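Local atomic coordinates of protein YCGM (Escherichia coli, PDB entry 1NR9), a protein that is a putative isomerase of the fumarylacetoacetate hydrolase superfamily and carries a bound magnesium ion. Residues Q85-E88 / E89-R92. Residues are numbered along the deposited sequence; the frame is centred on the assembly and turned at random.
Sequences QATE and EHVR
Thr87 is the N-cap of the short helix 88-94, and its hydroxyl meets the backbone N of His90, three residues on. Its OG1 accepts a weak, slightly long bond from His90 N, 3.3 Å away. The rotamer explains the reach: with chi1 at 76°, OG1 sits between the threonine's own backbone N and carbonyl carbon, pointing over the first turn, where the leading amides have no preceding helical carbonyl to use. The same N-H also points weakly at Thr87 O, 2.9 Å from His90 N but strongly bent, which makes it bifurcated between hydroxyl and carbonyl.

Regular helical bonding starts at once. Val91 N donates to Thr87 O over 3.0 Å, nearly straight at 166°, and Arg92 N donates to Glu88 O at 2.9 Å.

Thr87 OG1 also lies over one face of the His90 imidazole, 3.4 Å above the ring plane and displaced toward the rim. Around it the contacts are van der Waals: Thr87 CG2 comes to 3.8 Å from His90 ND1, and Ala86 adds its methyl, CB standing 3.9 Å from His90 CB. On the next turn, the first carbons of the Arg92 side chain run past Glu88 O.

This surface cap starts the helix between strands 69-79 and 95-102, an antiparallel pair of the mixed sheet. Ahead of the cap, Ala86 N is hydrogen-bonded to Ser179 OG. Within the helix, Val91 and Glu88 pack against helix 171-178, Val91 touching Val172 and Ile175, Glu88 touching Val172 and Pro173.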
ATOM      1  N   GLN A  85       0.318  -1.253  17.736  1.00 36.16           N
ATOM      2  CA  GLN A  85      -0.247  -0.458  18.835  1.00 38.93           C
ATOM      3  C   GLN A  85       0.860  -0.238  19.875  1.00 37.71           C
ATOM      4  O   GLN A  85       0.619  -0.284  21.073  1.00 38.63           O
ATOM      5  CB  GLN A  85      -1.407  -1.210  19.499  1.00 41.02           C
ATOM      6  CG  GLN A  85      -2.558  -1.612  18.584  1.00 46.41           C
ATOM      7  CD  GLN A  85      -3.477  -0.458  18.255  1.00 52.37           C
ATOM      8  OE1 GLN A  85      -3.997   0.214  19.145  1.00 55.14           O
ATOM      9  NE2 GLN A  85      -3.690  -0.225  16.969  1.00 58.42           N
ATOM     10  N   ALA A  86       2.069   0.003  19.392  1.00 37.86           N
ATOM     11  CA  ALA A  86       3.244   0.172  20.235  1.00 36.81           C
ATOM     12  C   ALA A  86       3.362   1.432  21.083  1.00 36.56           C
ATOM     13  O   ALA A  86       2.760   2.464  20.795  1.00 35.62           O
ATOM     14  CB  ALA A  86       4.486   0.039  19.371  1.00 37.98           C
ATOM     15  N   THR A  87       4.173   1.320  22.129  1.00 37.17           N
ATOM     16  CA  THR A  87       4.454   2.428  23.034  1.00 36.80           C
ATOM     17  C   THR A  87       5.758   3.039  22.524  1.00 38.70           C
ATOM     18  O   THR A  87       6.531   2.378  21.821  1.00 37.52           O
ATOM     19  CB  THR A  87       4.701   1.949  24.485  1.00 35.21           C
ATOM     20  OG1 THR A  87       6.015   1.383  24.581  1.00 36.64           O
ATOM     21  CG2 THR A  87       3.682   0.898  24.891  1.00 31.99           C
ATOM     22  N   GLU A  88       6.016   4.287  22.887  1.00 38.60           N
ATOM     23  CA  GLU A  88       7.225   4.948  22.436  1.00 39.66           C
ATOM     24  C   GLU A  88       8.473   4.197  22.846  1.00 43.02           C
ATOM     25  O   GLU A  88       9.461   4.218  22.112  1.00 44.52           O
ATOM     26  CB  GLU A  88       7.279   6.372  22.956  1.00 38.41           C
ATOM     27  CG  GLU A  88       6.040   7.162  22.617  1.00 36.76           C
ATOM     28  CD  GLU A  88       6.286   8.656  22.644  1.00 40.53           C
ATOM     29  OE1 GLU A  88       7.264   9.091  23.310  1.00 41.31           O
ATOM     30  OE2 GLU A  88       5.495   9.395  22.006  1.00 41.76           O
ATOM     31  N   GLU A  89       8.446   3.524  23.997  1.00 49.13           N
ATOM     32  CA  GLU A  89       9.633   2.781  24.423  1.00 53.31           C
ATOM     33  C   GLU A  89       9.934   1.686  23.409  1.00 50.44           C
ATOM     34  O   GLU A  89      11.094   1.386  23.126  1.00 51.82           O
ATOM     35  CB  GLU A  89       9.451   2.140  25.799  1.00 59.02           C
ATOM     36  CG  GLU A  89      10.763   1.545  26.319  1.00 77.57           C
ATOM     37  CD  GLU A  89      10.585   0.586  27.483  1.00 88.12           C
ATOM     38  OE1 GLU A  89       9.937   0.967  28.482  1.00 96.29           O
ATOM     39  OE2 GLU A  89      11.106  -0.549  27.400  1.00 94.47           O
ATOM     40  N   HIS A  90       8.874   1.088  22.872  1.00 47.62           N
ATOM     41  CA  HIS A  90       8.999   0.034  21.874  1.00 43.90           C
ATOM     42  C   HIS A  90       9.554   0.618  20.578  1.00 39.30           C
ATOM     43  O   HIS A  90      10.513   0.092  20.010  1.00 36.94           O
ATOM     44  CB  HIS A  90       7.634  -0.612  21.639  1.00 47.47           C
ATOM     45  CG  HIS A  90       7.154  -1.442  22.790  1.00 52.23           C
ATOM     46  ND1 HIS A  90       5.818  -1.684  23.031  1.00 53.10           N
ATOM     47  CD2 HIS A  90       7.836  -2.109  23.752  1.00 51.76           C
ATOM     48  CE1 HIS A  90       5.697  -2.464  24.090  1.00 53.59           C
ATOM     49  NE2 HIS A  90       6.907  -2.736  24.546  1.00 53.95           N
ATOM     50  N   VAL A  91       8.948   1.711  20.120  1.00 34.40           N
ATOM     51  CA  VAL A  91       9.400   2.376  18.909  1.00 32.41           C
ATOM     52  C   VAL A  91      10.898   2.576  19.046  1.00 33.70           C
ATOM     53  O   VAL A  91      11.676   2.014  18.268  1.00 33.05           O
ATOM     54  CB  VAL A  91       8.722   3.765  18.715  1.00 31.24           C
ATOM     55  CG1 VAL A  91       9.366   4.508  17.536  1.00 25.22           C
ATOM     56  CG2 VAL A  91       7.220   3.585  18.461  1.00 28.71           C
ATOM     57  N   ARG A  92      11.290   3.365  20.052  1.00 35.93           N
ATOM     58  CA  ARG A  92      12.694   3.659  20.325  1.00 38.93           C
ATOM     59  C   ARG A  92      13.564   2.432  20.092  1.00 40.23           C
ATOM     60  O   ARG A  92      14.389   2.409  19.177  1.00 41.59           O
ATOM     61  CB  ARG A  92      12.870   4.145  21.770  1.00 39.40           C
ATOM     62  CG  ARG A  92      12.567   5.622  21.990  1.00 47.59           C
ATOM     63  CD  ARG A  92      12.385   5.941  23.474  1.00 54.38           C
ATOM     64  NE  ARG A  92      13.552   5.587  24.278  1.00 61.86           N
ATOM     65  CZ  ARG A  92      14.711   6.240  24.249  1.00 65.89           C
ATOM     66  NH1 ARG A  92      14.858   7.290  23.451  1.00 64.49           N
ATOM     67  NH2 ARG A  92      15.723   5.846  25.021  1.00 67.02           N
TER